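Local coordinates for protein triacylglycerol lipase (Yarrowia lipolytica, PDB 3O0D) that probably hydrolyses the ester bonds of triacylglycerols, as an extracellular, glycosylated yeast lipase of the alpha/beta-hydrolase fold, at residues P51-E57 and Y71-A77; H243-F249 and V262-Q268. One frame throughout, in Å; residues are numbered along the deposited sequence.

Contact 1 (P51-E57 and Y71-A77)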
ATOM      1  N   PRO A  51       4.157 -12.215 -17.701  1.00  9.80           N
ATOM      2  CA  PRO A  51       4.390 -12.163 -19.157  1.00  9.65           C
ATOM      3  C   PRO A  51       3.677 -10.895 -19.695  1.00  8.75           C
ATOM      4  O   PRO A  51       2.598 -10.476 -19.250  1.00 11.15           O
ATOM      5  CB  PRO A  51       3.664 -13.435 -19.720  1.00 10.82           C
ATOM      6  CG  PRO A  51       2.617 -13.772 -18.582  1.00 12.45           C
ATOM      7  CD  PRO A  51       3.277 -13.348 -17.249  1.00  9.45           C
ATOM      8  N   ASN A  52       4.265 -10.374 -20.749  1.00  9.06           N
ATOM      9  CA  ASN A  52       3.735  -9.177 -21.444  1.00 10.09           C
ATOM     10  C   ASN A  52       3.718  -7.935 -20.631  1.00 11.53           C
ATOM     11  O   ASN A  52       2.915  -7.025 -20.840  1.00 10.33           O
ATOM     12  CB  ASN A  52       2.332  -9.486 -22.012  1.00 10.92           C
ATOM     13  CG  ASN A  52       2.178  -8.972 -23.422  1.00 11.13           C
ATOM     14  OD1 ASN A  52       2.931  -8.137 -23.934  1.00 11.55           O
ATOM     15  ND2 ASN A  52       1.055  -9.485 -24.118  1.00  9.25           N
ATOM     16  N   VAL A  53       4.682  -7.860 -19.670  1.00 11.72           N
ATOM     17  CA  VAL A  53       4.814  -6.642 -18.884  1.00 11.09           C
ATOM     18  C   VAL A  53       6.094  -5.990 -19.356  1.00 10.57           C
ATOM     19  O   VAL A  53       7.092  -6.658 -19.626  1.00 11.19           O
ATOM     20  CB  VAL A  53       4.912  -6.953 -17.391  1.00  9.79           C
ATOM     21  CG1 VAL A  53       5.425  -5.714 -16.544  1.00 11.01           C
ATOM     22  CG2 VAL A  53       3.515  -7.404 -16.826  1.00  9.97           C
ATOM     23  N   GLU A  54       6.011  -4.673 -19.480  1.00 11.75           N
ATOM     24  CA  GLU A  54       7.259  -3.854 -19.802  1.00 12.89           C
ATOM     25  C   GLU A  54       7.470  -2.797 -18.759  1.00 12.79           C
ATOM     26  O   GLU A  54       6.553  -2.052 -18.364  1.00 11.97           O
ATOM     27  CB  GLU A  54       7.197  -3.302 -21.209  1.00 16.73           C
ATOM     28  CG  GLU A  54       6.103  -2.388 -21.401  1.00 22.11           C
ATOM     29  CD  GLU A  54       6.152  -1.703 -22.808  1.00 30.71           C
ATOM     30  OE1 GLU A  54       7.247  -1.484 -23.362  1.00 30.37           O
ATOM     31  OE2 GLU A  54       5.079  -1.397 -23.359  1.00 27.66           O
ATOM     32  N   LEU A  55       8.732  -2.770 -18.290  1.00 13.43           N
ATOM     33  CA  LEU A  55       9.192  -1.758 -17.379  1.00 12.91           C
ATOM     34  C   LEU A  55       9.226  -0.413 -18.200  1.00 13.92           C
ATOM     35  O   LEU A  55       9.813  -0.388 -19.322  1.00 16.96           O
ATOM     36  CB  LEU A  55      10.541  -2.131 -16.868  1.00 15.99           C
ATOM     37  CG  LEU A  55      11.173  -1.033 -15.963  1.00 15.45           C
ATOM     38  CD1 LEU A  55      10.412  -0.847 -14.584  1.00 19.75           C
ATOM     39  CD2 LEU A  55      12.636  -1.348 -15.739  1.00 20.30           C
ATOM     40  N   ILE A  56       8.596   0.597 -17.627  1.00 12.66           N
ATOM     41  CA  ILE A  56       8.647   1.940 -18.272  1.00 14.77           C
ATOM     42  C   ILE A  56       9.840   2.712 -17.672  1.00 15.54           C
ATOM     43  O   ILE A  56      10.728   3.213 -18.428  1.00 16.42           O
ATOM     44  CB  ILE A  56       7.317   2.709 -18.185  1.00 14.47           C
ATOM     45  CG1 ILE A  56       6.223   1.909 -18.993  1.00 15.52           C
ATOM     46  CG2 ILE A  56       7.541   4.180 -18.800  1.00 15.21           C
ATOM     47  CD1 ILE A  56       6.728   1.244 -20.323  1.00 17.81           C
ATOM     48  N   GLU A  57       9.842   2.827 -16.349  1.00 15.12           N
ATOM     49  CA  GLU A  57      10.864   3.683 -15.689  1.00 16.88           C
ATOM     50  C   GLU A  57      11.003   3.241 -14.261  1.00 17.60           C
ATOM     51  O   GLU A  57      10.004   2.973 -13.607  1.00 17.34           O
ATOM     52  CB  GLU A  57      10.376   5.158 -15.683  1.00 18.40           C
ATOM     53  CG  GLU A  57      11.469   6.121 -15.243  1.00 24.88           C
ATOM     54  CD  GLU A  57      11.207   7.596 -15.640  1.00 31.79           C
ATOM     55  OE1 GLU A  57      10.603   7.880 -16.713  1.00 34.42           O
ATOM     56  OE2 GLU A  57      11.695   8.459 -14.876  1.00 39.13           O
ATOM     57  N   TYR A  71       8.812   1.679  -9.313  1.00 10.56           N
ATOM     58  CA  TYR A  71       8.881   1.605 -10.790  1.00  9.70           C
ATOM     59  C   TYR A  71       7.448   1.749 -11.357  1.00  9.21           C
ATOM     60  O   TYR A  71       6.440   1.665 -10.648  1.00 10.14           O
ATOM     61  CB  TYR A  71       9.458   0.262 -11.316  1.00 11.78           C
ATOM     62  CG  TYR A  71       8.618  -0.979 -10.863  1.00 10.75           C
ATOM     63  CD1 TYR A  71       7.585  -1.517 -11.704  1.00 12.18           C
ATOM     64  CD2 TYR A  71       8.917  -1.658  -9.703  1.00  9.54           C
ATOM     65  CE1 TYR A  71       6.850  -2.631 -11.299  1.00 11.52           C
ATOM     66  CE2 TYR A  71       8.166  -2.804  -9.280  1.00 12.95           C
ATOM     67  CZ  TYR A  71       7.171  -3.269 -10.127  1.00 11.08           C
ATOM     68  OH  TYR A  71       6.467  -4.397  -9.740  1.00 10.77           O
ATOM     69  N   LEU A  72       7.443   2.072 -12.636  1.00 11.07           N
ATOM     70  CA  LEU A  72       6.221   2.211 -13.384  1.00 11.89           C
ATOM     71  C   LEU A  72       6.326   1.154 -14.435  1.00 10.81           C
ATOM     72  O   LEU A  72       7.302   1.063 -15.212  1.00 12.16           O
ATOM     73  CB  LEU A  72       6.201   3.632 -14.004  1.00 10.94           C
ATOM     74  CG  LEU A  72       5.022   4.022 -14.901  1.00 13.85           C
ATOM     75  CD1 LEU A  72       3.656   3.880 -14.257  1.00 14.47           C
ATOM     76  CD2 LEU A  72       5.294   5.478 -15.427  1.00 15.84           C
ATOM     77  N   ALA A  73       5.234   0.331 -14.599  1.00 10.41           N
ATOM     78  CA  ALA A  73       5.289  -0.678 -15.679  1.00 10.77           C
ATOM     79  C   ALA A  73       3.898  -0.782 -16.331  1.00  9.48           C
ATOM     80  O   ALA A  73       2.915  -0.289 -15.761  1.00 11.69           O
ATOM     81  CB  ALA A  73       5.622  -2.056 -15.057  1.00 10.65           C
ATOM     82  N   VAL A  74       3.851  -1.422 -17.516  1.00 11.50           N
ATOM     83  CA  VAL A  74       2.567  -1.603 -18.256  1.00  9.35           C
ATOM     84  C   VAL A  74       2.426  -3.124 -18.498  1.00  7.71           C
ATOM     85  O   VAL A  74       3.331  -3.753 -19.043  1.00  9.92           O
ATOM     86  CB  VAL A  74       2.624  -0.886 -19.592  1.00 11.43           C
ATOM     87  CG1 VAL A  74       1.270  -1.163 -20.342  1.00 12.03           C
ATOM     88  CG2 VAL A  74       2.754   0.632 -19.332  1.00 14.04           C
ATOM     89  N   ASP A  75       1.266  -3.666 -18.126  1.00  9.28           N
ATOM     90  CA  ASP A  75       1.020  -5.142 -18.264  1.00  8.42           C
ATOM     91  C   ASP A  75      -0.070  -5.160 -19.395  1.00  9.54           C
ATOM     92  O   ASP A  75      -1.243  -4.796 -19.188  1.00 10.32           O
ATOM     93  CB  ASP A  75       0.452  -5.648 -16.998  1.00  8.56           C
ATOM     94  CG  ASP A  75       0.238  -7.175 -17.014  1.00 10.07           C
ATOM     95  OD1 ASP A  75      -0.035  -7.688 -18.122  1.00 12.80           O
ATOM     96  OD2 ASP A  75       0.319  -7.817 -15.943  1.00 11.33           O
ATOM     97  N   HIS A  76       0.407  -5.562 -20.554  1.00  9.35           N
ATOM     98  CA  HIS A  76      -0.427  -5.704 -21.757  1.00 11.94           C
ATOM     99  C   HIS A  76      -1.254  -6.959 -21.662  1.00 13.00           C
ATOM    100  O   HIS A  76      -2.192  -7.124 -22.491  1.00 15.11           O
ATOM    101  CB  HIS A  76       0.521  -5.797 -22.949  1.00 10.17           C
ATOM    102  CG  HIS A  76       1.307  -4.543 -23.176  1.00 12.59           C
ATOM    103  ND1 HIS A  76       0.707  -3.358 -23.560  1.00 12.60           N
ATOM    104  CD2 HIS A  76       2.616  -4.263 -23.000  1.00 18.23           C
ATOM    105  CE1 HIS A  76       1.626  -2.399 -23.634  1.00 14.84           C
ATOM    106  NE2 HIS A  76       2.798  -2.933 -23.329  1.00 16.10           N
ATOM    107  N   ALA A  77      -0.934  -7.891 -20.752  1.00 12.12           N
ATOM    108  CA  ALA A  77      -1.821  -9.105 -20.629  1.00 11.99           C
ATOM    109  C   ALA A  77      -3.007  -8.758 -19.792  1.00 11.98           C
ATOM    110  O   ALA A  77      -4.147  -9.150 -20.088  1.00 12.83           O
ATOM    111  CB  ALA A  77      -1.077 -10.287 -20.041  1.00 11.59           C
TER

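Contact 2 (H243-F249 and V262-Q268). With K (potassium ion), chain N.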
ATOM      1  N   HIS A 243      -6.863   4.001  11.066  1.00 13.88           N
ATOM      2  CA  HIS A 243      -6.922   3.551   9.719  1.00 12.98           C
ATOM      3  C   HIS A 243      -8.293   3.823   9.066  1.00 11.48           C
ATOM      4  O   HIS A 243      -9.335   3.918   9.743  1.00 14.49           O
ATOM      5  CB  HIS A 243      -6.764   2.015   9.702  1.00 12.66           C
ATOM      6  CG  HIS A 243      -5.315   1.507   9.618  1.00 11.64           C
ATOM      7  ND1 HIS A 243      -4.424   1.838   8.635  1.00 12.38           N
ATOM      8  CD2 HIS A 243      -4.675   0.617  10.425  1.00 12.50           C
ATOM      9  CE1 HIS A 243      -3.288   1.152   8.812  1.00 14.08           C
ATOM     10  NE2 HIS A 243      -3.418   0.410   9.905  1.00 11.47           N
ATOM     11  N   CYS A 244      -8.244   3.900   7.752  1.00 14.94           N
ATOM     12  CA  CYS A 244      -9.448   3.705   6.956  1.00 15.90           C
ATOM     13  C   CYS A 244      -9.850   2.231   6.970  1.00 16.65           C
ATOM     14  O   CYS A 244      -9.103   1.347   7.474  1.00 17.37           O
ATOM     15  CB  CYS A 244      -9.159   4.186   5.527  1.00 15.50           C
ATOM     16  SG  CYS A 244      -7.981   3.159   4.575  1.00 21.30           S
ATOM     17  N   SER A 245     -11.045   1.970   6.473  1.00 15.24           N
ATOM     18  CA  SER A 245     -11.512   0.547   6.361  1.00 16.00           C
ATOM     19  C   SER A 245     -10.779  -0.171   5.221  1.00 14.55           C
ATOM     20  O   SER A 245     -10.150   0.426   4.360  1.00 16.19           O
ATOM     21  CB  SER A 245     -12.998   0.488   6.049  1.00 16.07           C
ATOM     22  OG  SER A 245     -13.648   1.140   7.141  1.00 15.80           O
ATOM     23  N   GLY A 246     -11.008  -1.491   5.176  1.00 13.82           N
ATOM     24  CA  GLY A 246     -10.508  -2.197   4.021  1.00 10.47           C
ATOM     25  C   GLY A 246      -9.426  -3.279   4.299  1.00 10.89           C
ATOM     26  O   GLY A 246      -8.778  -3.736   3.375  1.00 11.84           O
ATOM     27  N   GLU A 247      -9.301  -3.653   5.569  1.00 10.93           N
ATOM     28  CA  GLU A 247      -8.243  -4.597   5.986  1.00 11.23           C
ATOM     29  C   GLU A 247      -8.497  -6.041   5.436  1.00  9.53           C
ATOM     30  O   GLU A 247      -9.653  -6.517   5.498  1.00 10.60           O
ATOM     31  CB  GLU A 247      -8.212  -4.663   7.515  1.00 11.23           C
ATOM     32  CG  GLU A 247      -7.077  -5.630   8.038  1.00 10.66           C
ATOM     33  CD  GLU A 247      -6.863  -5.551   9.525  1.00 13.22           C
ATOM     34  OE1 GLU A 247      -7.769  -5.029  10.275  1.00 14.73           O
ATOM     35  OE2 GLU A 247      -5.788  -6.028  10.012  1.00 13.26           O
ATOM     36  N   VAL A 248      -7.426  -6.636   4.865  1.00  8.97           N
ATOM     37  CA  VAL A 248      -7.379  -8.061   4.473  1.00  8.91           C
ATOM     38  C   VAL A 248      -6.212  -8.687   5.290  1.00  8.22           C
ATOM     39  O   VAL A 248      -5.110  -8.233   5.187  1.00 10.09           O
ATOM     40  CB  VAL A 248      -6.972  -8.129   3.044  1.00  8.68           C
ATOM     41  CG1 VAL A 248      -6.888  -9.654   2.599  1.00  8.54           C
ATOM     42  CG2 VAL A 248      -8.088  -7.355   2.169  1.00  9.32           C
ATOM     43  N   PHE A 249      -6.505  -9.664   6.134  1.00  8.40           N
ATOM     44  CA  PHE A 249      -5.551 -10.100   7.166  1.00  8.48           C
ATOM     45  C   PHE A 249      -5.108 -11.505   6.818  1.00  8.56           C
ATOM     46  O   PHE A 249      -5.933 -12.406   6.633  1.00  9.65           O
ATOM     47  CB  PHE A 249      -6.297 -10.137   8.474  1.00  7.60           C
ATOM     48  CG  PHE A 249      -5.459 -10.513   9.671  1.00  6.73           C
ATOM     49  CD1 PHE A 249      -4.340  -9.681  10.046  1.00 11.86           C
ATOM     50  CD2 PHE A 249      -5.809 -11.606  10.430  1.00  9.43           C
ATOM     51  CE1 PHE A 249      -3.670  -9.969  11.288  1.00 11.51           C
ATOM     52  CE2 PHE A 249      -5.132 -11.939  11.590  1.00 10.75           C
ATOM     53  CZ  PHE A 249      -4.048 -11.085  12.014  1.00 11.11           C
ATOM     54  N   VAL A 262      -6.639 -16.377   4.921  1.00  8.92           N
ATOM     55  CA  VAL A 262      -6.607 -14.959   4.537  1.00  9.22           C
ATOM     56  C   VAL A 262      -8.108 -14.460   4.646  1.00  9.20           C
ATOM     57  O   VAL A 262      -8.992 -15.037   3.974  1.00 11.21           O
ATOM     58  CB  VAL A 262      -6.098 -14.805   3.108  1.00  7.36           C
ATOM     59  CG1 VAL A 262      -6.064 -13.281   2.641  1.00  9.24           C
ATOM     60  CG2 VAL A 262      -4.714 -15.444   2.841  1.00 11.06           C
ATOM     61  N   VAL A 263      -8.382 -13.436   5.451  1.00  8.28           N
ATOM     62  CA  VAL A 263      -9.780 -13.125   5.769  1.00  7.44           C
ATOM     63  C   VAL A 263      -9.994 -11.624   5.470  1.00  7.97           C
ATOM     64  O   VAL A 263      -9.052 -10.816   5.572  1.00  8.85           O
ATOM     65  CB  VAL A 263     -10.182 -13.491   7.225  1.00  9.76           C
ATOM     66  CG1 VAL A 263     -10.159 -15.033   7.408  1.00 11.88           C
ATOM     67  CG2 VAL A 263      -9.234 -12.754   8.271  1.00 10.42           C
ATOM     68  N   MET A 264     -11.256 -11.262   5.160  1.00 10.17           N
ATOM     69  CA  MET A 264     -11.580  -9.844   4.985  1.00  8.99           C
ATOM     70  C   MET A 264     -12.145  -9.354   6.316  1.00 11.10           C
ATOM     71  O   MET A 264     -13.007 -10.006   6.920  1.00 12.46           O
ATOM     72  CB  MET A 264     -12.718  -9.769   3.928  1.00 11.45           C
ATOM     73  CG  MET A 264     -12.433 -10.448   2.568  1.00 12.15           C
ATOM     74  SD  MET A 264     -10.988  -9.752   1.796  1.00 10.87           S
ATOM     75  CE  MET A 264     -11.589  -8.082   1.254  1.00  9.32           C
ATOM     76  N   CYS A 265     -11.604  -8.233   6.836  1.00 10.05           N
ATOM     77  CA  CYS A 265     -11.954  -7.780   8.197  1.00 13.05           C
ATOM     78  C   CYS A 265     -12.890  -6.603   8.061  1.00  9.76           C
ATOM     79  O   CYS A 265     -12.562  -5.749   7.280  1.00 13.71           O
ATOM     80  CB  CYS A 265     -10.652  -7.240   8.842  1.00 11.25           C
ATOM     81  SG  CYS A 265      -9.408  -8.618   8.886  1.00 14.46           S
ATOM     82  N   GLN A 266     -13.957  -6.604   8.830  1.00 11.62           N
ATOM     83  CA  GLN A 266     -14.806  -5.325   8.975  1.00 12.33           C
ATOM     84  C   GLN A 266     -14.068  -4.319   9.835  1.00 12.58           C
ATOM     85  O   GLN A 266     -13.234  -4.643  10.693  1.00 13.20           O
ATOM     86  CB  GLN A 266     -16.133  -5.575   9.539  1.00 13.04           C
ATOM     87  CG  GLN A 266     -17.006  -6.505   8.646  1.00 14.86           C
ATOM     88  CD  GLN A 266     -17.592  -5.857   7.469  1.00 14.75           C
ATOM     89  OE1 GLN A 266     -17.103  -4.858   6.976  1.00 16.59           O
ATOM     90  NE2 GLN A 266     -18.659  -6.470   6.929  1.00 15.84           N
ATOM     91  N   GLY A 267     -14.386  -3.064   9.576  1.00 12.39           N
ATOM     92  CA  GLY A 267     -13.997  -1.965  10.486  1.00 15.17           C
ATOM     93  C   GLY A 267     -12.664  -1.310  10.348  1.00 15.42           C
ATOM     94  O   GLY A 267     -11.740  -1.761   9.645  1.00 13.91           O
ATOM     95  N   GLN A 268     -12.475  -0.259  11.153  1.00 12.59           N
ATOM     96  CA  GLN A 268     -11.223   0.421  11.062  1.00 13.81           C
ATOM     97  C   GLN A 268     -10.204  -0.156  12.081  1.00 13.17           C
ATOM     98  O   GLN A 268      -9.020   0.187  12.023  1.00 14.56           O
ATOM     99  CB  GLN A 268     -11.417   1.984  11.263  1.00 15.49           C
ATOM    100  CG  GLN A 268     -12.191   2.611  10.071  1.00 15.82           C
ATOM    101  CD  GLN A 268     -12.663   4.026  10.352  1.00 21.70           C
ATOM    102  OE1 GLN A 268     -12.796   4.879   9.422  1.00 24.17           O
ATOM    103  NE2 GLN A 268     -12.959   4.275  11.614  1.00 18.89           N
TER
HETATM  104  K     K N 308      -4.977   4.194   6.709  1.00 21.57           K
HETATM  105  O   HOH W   1      -7.407   2.211  13.310  1.00 19.21           O
HETATM  106  O   HOH W   2     -11.547  -3.155   7.380  1.00 13.27           O
HETATM  107  O   HOH W   3      -9.054  -2.637  10.368  1.00 24.98           O
HETATM  108  O   HOH W   4      -5.370   6.864   8.243  1.00 28.15           O

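Contact 1 (P51-E57 and Y71-A77)
Strands 53-57 and 71-75 run antiparallel, their axes 4.5 Å apart at closest approach and their directions 148° apart, as neighbours in a beta hairpin at one edge of the central sheet of the alpha/beta-hydrolase fold. Glu54 and Val74 form a hydrogen-bonded pair, N to O at 2.9 Å in both directions, and His76 N extends the ladder to Asn52 O. Further along, a classic beta bulge sets Ile56 and Glu57 together opposite Leu72: Leu72 O accepts from Ile56 N at 2.8 Å and from Glu57 N at 3.3 Å, while Leu72 N returns a bond to Glu57 O at 2.9 Å. The register therefore shifts by one residue.

On one face Val53 meets Ala73, and Leu55 CD1 reaches Tyr71 CB at 3.6 Å; the Tyr71 hydroxyl is hydrogen-bonded to Leu24 O. Ile56 packs against Leu72 and Val74 on the other face, which helix 127-150 covers through Lys143, Leu144 and Val147. Asp75 OD2 is hydrogen-bonded to Tyr82 OH on the next strand, and OD1 to Ser78 N. Where the ladder ends, His76 swings its ring alongside Glu54: ND1 is hydrogen-bonded to Tyr154 OH, and NE2 donates to Glu54 OE2 at 2.8 Å.

Contact 2 (H243-F249 and V262-Q268)
Gln268, Cys265 and Phe249 give up the most surface, and mark three zones of a beta hairpin that begins with water-bridged loops and closes into an antiparallel ladder. Phe249 sits in the ladder, in a hydrogen-bonded pair with Val263: N to O is 2.9 Å in both directions. Its CB touches Val263 CG2, whose methyl lies at the edge of the ring, and comes within 3.5 Å of Cys265 SG. On the opposite face Val248 packs its methyls against Val262 CG1 and Met264 CE, each at 3.7 Å.

Cys265 closes the ladder, its N donating to Glu247 O at 2.9 Å. Its CA-to-CB bond points toward the partner strand, with CB 3.8 Å from Glu247 CB, and its sulfur forms a disulfide with Cys273, tying the hairpin to the chain that follows.

Beyond Cys265 the regular pairing stops and waters bridge the backbones, although Ser245 and Gln268 come back to 4.7 Å between CA atoms. Water 2 accepts from Gly246 N and donates to Cys265 O and Gly267 O; water 3 links Gly267 O to Glu247 OE1, while OE2 is hydrogen-bonded to Thr226 OG1 and Ser274 N. Gln268 lays CG 3.2 Å from His243 O, and water 1 joins its carbonyl to His243 N. His243 ND1 binds a potassium ion at 3.1 Å, shared with Gln189.

Pairing passes from direct N-H...O bonds to water-mediated ones, with the Cys265-Cys273 disulfide at the changeover; waters satisfy Gly246 N, His243 N and the Cys265, Gly267 and Gln268 carbonyls, whereas His243 O, under Gln268 CG, has no polar partner.

Overall arrangement
Both contacts are antiparallel hairpins of the same mixed sheet, on opposite sides of the chain's centre: contact 1 takes in the outermost strand 53-60, whereas contact 2 pairs strands 247-250 and 262-265 toward the other end. Their centres lie 29 Å apart and their nearest atoms about 19 Å, with no touch. Between them run strands 80-87, 155-161, 183-187 and 222-227, parallel to one another; 155-161 leads into what is probably the nucleophile elbow, a GxSxG motif with Ser162. Ser162, Asp230 and His289 probably form the catalytic triad, as in related lipases. Phe249 of contact 2 lies near these residues without touching them. Contact 1 is peripheral, with the Leu72 side chain about 9 Å from a protein-attached NAG.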